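Local coordinates for protein interacting with Hsp90 1 (PDB 4CHH) that takes part in pre-rRNA processing, is required for the NOP58-snoRNA interaction, belongs to the R2TP complex and interacts with HSP90, at residues Glu89-Pro93 and Cys121-Ile125; Val112-Cys116 and Cys143-Val149. One frame throughout, in Å; residues are numbered along the deposited sequence.

Interaction 1 (Glu89-Pro93 and Cys121-Ile125); sequences EWEIP and CSRWI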
loop_
_atom_site.group_PDB
_atom_site.type_symbol
_atom_site.label_atom_id
_atom_site.label_comp_id
_atom_site.label_asym_id
_atom_site.label_seq_id
_atom_site.Cartn_x
_atom_site.Cartn_y
_atom_site.Cartn_z
ATOM N N GLU A 89 17.212 3.708 -7.036
ATOM C CA GLU A 89 16.938 4.225 -8.372
ATOM C C GLU A 89 15.701 3.579 -8.992
ATOM O O GLU A 89 15.300 3.956 -10.096
ATOM C CB GLU A 89 18.175 4.021 -9.265
ATOM C CG GLU A 89 19.200 5.120 -9.059
ATOM C CD GLU A 89 20.488 4.940 -9.840
ATOM O OE1 GLU A 89 20.435 4.897 -11.091
ATOM O OE2 GLU A 89 21.559 4.874 -9.195
ATOM N N TRP A 90 15.053 2.644 -8.265
ATOM C CA TRP A 90 13.857 2.001 -8.780
ATOM C C TRP A 90 12.907 1.691 -7.634
ATOM O O TRP A 90 13.327 1.190 -6.594
ATOM C CB TRP A 90 14.249 0.705 -9.514
ATOM C CG TRP A 90 13.204 0.086 -10.393
ATOM C CD1 TRP A 90 13.168 0.138 -11.758
ATOM C CD2 TRP A 90 12.175 -0.850 -9.999
ATOM N NE1 TRP A 90 12.123 -0.621 -12.231
ATOM C CE2 TRP A 90 11.500 -1.245 -11.172
ATOM C CE3 TRP A 90 11.732 -1.360 -8.758
ATOM C CZ2 TRP A 90 10.456 -2.186 -11.158
ATOM C CZ3 TRP A 90 10.679 -2.262 -8.738
ATOM C CH2 TRP A 90 10.053 -2.671 -9.927
ATOM N N GLU A 91 11.611 1.910 -7.869
ATOM C CA GLU A 91 10.566 1.619 -6.887
ATOM C C GLU A 91 9.247 1.433 -7.567
ATOM O O GLU A 91 8.999 2.043 -8.597
ATOM C CB GLU A 91 10.465 2.787 -5.880
ATOM C CG GLU A 91 9.776 2.412 -4.578
ATOM C CD GLU A 91 10.172 3.201 -3.347
ATOM O OE1 GLU A 91 11.387 3.401 -3.125
ATOM O OE2 GLU A 91 9.266 3.542 -2.554
ATOM N N ILE A 92 8.372 0.627 -6.983
ATOM C CA ILE A 92 7.001 0.516 -7.469
ATOM C C ILE A 92 6.255 1.740 -6.870
ATOM O O ILE A 92 6.153 1.806 -5.644
ATOM C CB ILE A 92 6.331 -0.840 -7.092
ATOM C CG1 ILE A 92 6.929 -2.018 -7.881
ATOM C CG2 ILE A 92 4.796 -0.764 -7.257
ATOM C CD1 ILE A 92 6.362 -3.435 -7.534
ATOM N N PRO A 93 5.764 2.728 -7.659
ATOM C CA PRO A 93 5.014 3.848 -7.037
ATOM C C PRO A 93 3.762 3.353 -6.273
ATOM O O PRO A 93 3.076 2.426 -6.717
ATOM C CB PRO A 93 4.630 4.726 -8.239
ATOM C CG PRO A 93 5.680 4.375 -9.317
ATOM C CD PRO A 93 5.836 2.883 -9.130
ATOM N N CYS A 121 2.443 -3.748 -12.153
ATOM C CA CYS A 121 3.278 -4.032 -10.975
ATOM C C CYS A 121 2.629 -5.091 -10.088
ATOM O O CYS A 121 3.347 -5.910 -9.528
ATOM C CB CYS A 121 3.570 -2.754 -10.195
ATOM S SG CYS A 121 4.369 -1.463 -11.183
ATOM N N SER A 122 1.271 -5.120 -10.011
ATOM C CA SER A 122 0.547 -6.140 -9.245
ATOM C C SER A 122 0.772 -7.529 -9.852
ATOM O O SER A 122 0.722 -8.522 -9.130
ATOM C CB SER A 122 -0.942 -5.812 -9.161
ATOM O OG SER A 122 -1.689 -6.254 -10.285
ATOM N N ARG A 123 1.015 -7.599 -11.183
ATOM C CA ARG A 123 1.278 -8.866 -11.873
ATOM C C ARG A 123 2.733 -9.298 -11.660
ATOM O O ARG A 123 2.992 -10.484 -11.522
ATOM C CB ARG A 123 0.925 -8.769 -13.376
ATOM C CG ARG A 123 -0.596 -8.723 -13.679
ATOM C CD ARG A 123 -1.454 -8.578 -12.431
ATOM N NE ARG A 123 -2.029 -9.831 -12.002
ATOM C CZ ARG A 123 -2.680 -10.023 -10.862
ATOM N NH1 ARG A 123 -2.814 -9.032 -9.987
ATOM N NH2 ARG A 123 -3.173 -11.209 -10.573
ATOM N N TRP A 124 3.670 -8.353 -11.615
ATOM C CA TRP A 124 5.097 -8.656 -11.379
ATOM C C TRP A 124 5.294 -9.339 -10.031
ATOM O O TRP A 124 6.074 -10.278 -9.933
ATOM C CB TRP A 124 5.949 -7.364 -11.386
ATOM C CG TRP A 124 5.995 -6.590 -12.673
ATOM C CD1 TRP A 124 5.753 -7.063 -13.930
ATOM C CD2 TRP A 124 6.413 -5.227 -12.830
ATOM N NE1 TRP A 124 5.901 -6.054 -14.850
ATOM C CE2 TRP A 124 6.331 -4.922 -14.207
ATOM C CE3 TRP A 124 6.840 -4.225 -11.934
ATOM C CZ2 TRP A 124 6.683 -3.666 -14.720
ATOM C CZ3 TRP A 124 7.204 -2.985 -12.446
ATOM C CH2 TRP A 124 7.084 -2.701 -13.819
ATOM N N ILE A 125 4.593 -8.839 -8.975
ATOM C CA ILE A 125 4.759 -9.354 -7.609
ATOM C C ILE A 125 4.086 -10.748 -7.443
ATOM O O ILE A 125 4.351 -11.411 -6.442
ATOM C CB ILE A 125 4.339 -8.322 -6.523
ATOM C CG1 ILE A 125 2.821 -7.964 -6.617
ATOM C CG2 ILE A 125 5.243 -7.079 -6.627
ATOM C CD1 ILE A 125 2.233 -7.206 -5.452
#

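Interaction 2 (Val112-Cys116 and Cys143-Val149); sequences VWDCC and CEIRDSV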
loop_
_atom_site.group_PDB
_atom_site.type_symbol
_atom_site.label_atom_id
_atom_site.label_comp_id
_atom_site.label_asym_id
_atom_site.label_seq_id
_atom_site.Cartn_x
_atom_site.Cartn_y
_atom_site.Cartn_z
ATOM N N VAL A 112 -7.106 0.662 9.050
ATOM C CA VAL A 112 -7.056 0.182 7.675
ATOM C C VAL A 112 -6.545 1.277 6.729
ATOM O O VAL A 112 -7.043 2.397 6.748
ATOM C CB VAL A 112 -8.461 -0.343 7.234
ATOM C CG1 VAL A 112 -8.449 -0.877 5.806
ATOM C CG2 VAL A 112 -8.997 -1.405 8.200
ATOM N N TRP A 113 -5.568 0.921 5.886
ATOM C CA TRP A 113 -5.034 1.770 4.819
ATOM C C TRP A 113 -5.143 1.047 3.508
ATOM O O TRP A 113 -5.011 -0.181 3.475
ATOM C CB TRP A 113 -3.536 2.085 5.037
ATOM C CG TRP A 113 -3.190 3.137 6.031
ATOM C CD1 TRP A 113 -2.882 4.436 5.755
ATOM C CD2 TRP A 113 -2.870 2.934 7.426
ATOM N NE1 TRP A 113 -2.442 5.071 6.898
ATOM C CE2 TRP A 113 -2.416 4.176 7.935
ATOM C CE3 TRP A 113 -2.937 1.830 8.296
ATOM C CZ2 TRP A 113 -2.049 4.352 9.278
ATOM C CZ3 TRP A 113 -2.559 1.997 9.628
ATOM C CH2 TRP A 113 -2.108 3.241 10.107
ATOM N N ASP A 114 -5.298 1.787 2.415
ATOM C CA ASP A 114 -5.253 1.170 1.083
ATOM C C ASP A 114 -3.948 1.619 0.443
ATOM O O ASP A 114 -3.613 2.797 0.543
ATOM C CB ASP A 114 -6.454 1.541 0.188
ATOM C CG ASP A 114 -7.826 1.284 0.794
ATOM O OD1 ASP A 114 -7.997 0.250 1.471
ATOM O OD2 ASP A 114 -8.727 2.130 0.603
ATOM N N CYS A 115 -3.210 0.705 -0.165
ATOM C CA CYS A 115 -1.947 1.011 -0.868
ATOM C C CYS A 115 -2.128 0.557 -2.309
ATOM O O CYS A 115 -2.108 -0.644 -2.570
ATOM C CB CYS A 115 -0.759 0.307 -0.198
ATOM S SG CYS A 115 -0.207 1.079 1.339
ATOM N N CYS A 116 -2.331 1.510 -3.231
ATOM C CA CYS A 116 -2.636 1.254 -4.625
ATOM C C CYS A 116 -1.411 1.389 -5.511
ATOM O O CYS A 116 -0.726 2.410 -5.503
ATOM C CB CYS A 116 -3.762 2.182 -5.089
ATOM S SG CYS A 116 -4.571 1.667 -6.617
ATOM N N CYS A 143 2.571 3.775 4.851
ATOM C CA CYS A 143 1.597 4.154 5.890
ATOM C C CYS A 143 2.309 4.854 7.024
ATOM O O CYS A 143 1.783 5.821 7.576
ATOM C CB CYS A 143 0.811 2.934 6.375
ATOM S SG CYS A 143 0.002 2.017 5.033
ATOM N N GLU A 144 3.519 4.361 7.368
ATOM C CA GLU A 144 4.369 4.931 8.413
ATOM C C GLU A 144 4.723 6.391 8.110
ATOM O O GLU A 144 4.696 7.222 9.006
ATOM C CB GLU A 144 5.659 4.118 8.546
ATOM C CG GLU A 144 5.409 2.783 9.220
ATOM C CD GLU A 144 6.651 1.944 9.356
ATOM O OE1 GLU A 144 7.494 1.963 8.425
ATOM O OE2 GLU A 144 6.764 1.241 10.388
ATOM N N ILE A 145 5.071 6.682 6.855
ATOM C CA ILE A 145 5.439 8.019 6.397
ATOM C C ILE A 145 4.220 8.971 6.416
ATOM O O ILE A 145 4.303 10.067 7.001
ATOM C CB ILE A 145 6.104 7.958 4.981
ATOM C CG1 ILE A 145 7.545 7.412 5.095
ATOM C CG2 ILE A 145 6.112 9.346 4.263
ATOM C CD1 ILE A 145 8.130 6.825 3.730
ATOM N N ARG A 146 3.107 8.560 5.772
ATOM C CA ARG A 146 1.972 9.454 5.632
ATOM C C ARG A 146 1.261 9.759 6.961
ATOM O O ARG A 146 0.728 10.857 7.079
ATOM C CB ARG A 146 0.978 8.973 4.555
ATOM C CG ARG A 146 0.103 7.766 4.912
ATOM C CD ARG A 146 -1.250 7.877 4.187
ATOM N NE ARG A 146 -2.081 8.966 4.725
ATOM C CZ ARG A 146 -2.785 9.832 3.994
ATOM N NH1 ARG A 146 -2.792 9.747 2.671
ATOM N NH2 ARG A 146 -3.493 10.786 4.586
ATOM N N ASP A 147 1.299 8.849 7.957
ATOM C CA ASP A 147 0.592 9.088 9.202
ATOM C C ASP A 147 1.466 9.058 10.463
ATOM O O ASP A 147 0.907 9.120 11.553
ATOM C CB ASP A 147 -0.576 8.082 9.318
ATOM C CG ASP A 147 -1.743 8.498 8.438
ATOM O OD1 ASP A 147 -2.334 9.571 8.706
ATOM O OD2 ASP A 147 -2.017 7.796 7.430
ATOM N N SER A 148 2.814 9.072 10.336
ATOM C CA SER A 148 3.768 9.029 11.477
ATOM C C SER A 148 3.452 7.896 12.463
ATOM O O SER A 148 3.409 8.110 13.670
ATOM C CB SER A 148 3.826 10.354 12.228
ATOM O OG SER A 148 4.453 11.310 11.402
ATOM N N VAL A 149 3.261 6.686 11.937
ATOM C CA VAL A 149 3.005 5.505 12.759
ATOM C C VAL A 149 4.193 4.595 12.647
ATOM O O VAL A 149 4.994 4.766 11.740
ATOM C CB VAL A 149 1.672 4.777 12.363
ATOM C CG1 VAL A 149 0.465 5.689 12.594
ATOM C CG2 VAL A 149 1.698 4.240 10.917
#

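Interaction 1 (Glu89-Pro93 and Cys121-Ile125)
The loop residues W90 to I92 run nearly extended, so W90 and I92 both point their CB atoms at helix 119-127, while E91 between them projects elsewhere, against W138. On the helix, C121, W124 and I125 follow an i, i+3, i+4 spacing and make up the receiving face; the backbone bond from I125 N to C121 O (3.2 Å) closes this turn. I92 adopts the m,t rotamer, which stretches its longer branch across the helix surface. Its CD1 comes within 3.9 Å of both I125 CG2 and C121 CB, and grazes W124 at CE3 (4.5 Å), near the edge of that ring; its other branch places CG2 3.8 Å from C121 CB. I125, with chi1 in the p well, turns CG2 to meet this isoleucine. The tryptophans differ in conformation: W90 is t at chi1 and W124 is m, and their six-membered rings approach, with W90 CZ2 3.6 Å from W124 CZ3, which lies near the edge of the W90 ring. The six-membered rings lie 5.9 Å apart between centroids with planes inclined by 31°, an oblique pairing. W90 NE1 is engaged elsewhere, hydrogen-bonded to V74 O, and P72 packs against W90, P93 and C121. R123 NH1 donates to S122 OG (3.0 Å) on another side of the helix, where S122 OG also bonds S119 O. What joins loop and helix in this PIH1 N-terminal domain is therefore purely apolar: 199 Å², both sides summed, is buried by van der Waals packing and exclusion of water, without directional polar bonds.

Interaction 2 (Val112-Cys116 and Cys143-Val149)
W113 is the centre of this contact between strand and helix. Its side chain hydrogen-bonds to the helix from NE1 to D147 OD2 (2.8 Å), nearly straight at 165°. The same OD2 receives R146 NE at 2.9 Å in a salt bridge, so one carboxylate oxygen ties the indole to the last turn of the helix.

Sulfur and CH-pi contacts cover one ring face. C143 CB stands 3.7 Å from the centroid of the W113 five-membered ring, 7° off its normal, and C143 SG lies 3.8 Å from that centroid. C143 SG is also 3.8 Å from C115 SG, a van der Waals approach too long for a disulfide.

Apolar packing finishes the site: W113 CH2 meets V149 CG2 at 4.0 Å, after the chain has turned at S148, whose phi is positive.

The axes of helix segment 143-147 and strand segment 112-116 approach to 10.8 Å, with their N-to-C directions 114° apart. Strand 109-118 lies between parallel strand 58-66 and antiparallel strand 95-103, with W113 touching V59 and T96 on them; V149 opens strand 149-151, packs its side chain on L44 of strand 29-47, and so leads from helix 129-147 back into the sheet.

How the interactions relate
Along the chain the two contacts interleave: 89-93, 112-116, 121-125 and 143-149 alternate between them. Strand 109-118, which supplies one side of interaction 2, runs directly into helix 119-127 of interaction 1, and helix 129-147 comes next. That long helix serves both places: L131 and L135 near its start pack on I125, whereas its last turns cover W113. The contact centres are 18 Å apart and the nearest atoms about 4 Å, without touching. Interaction 1 relies on apolar packing alone; interaction 2 adds an indole-carboxylate hydrogen bond. A 1,2-ethanediol, probably from the crystallisation liquor, lies about 3 Å from the V149 side chain.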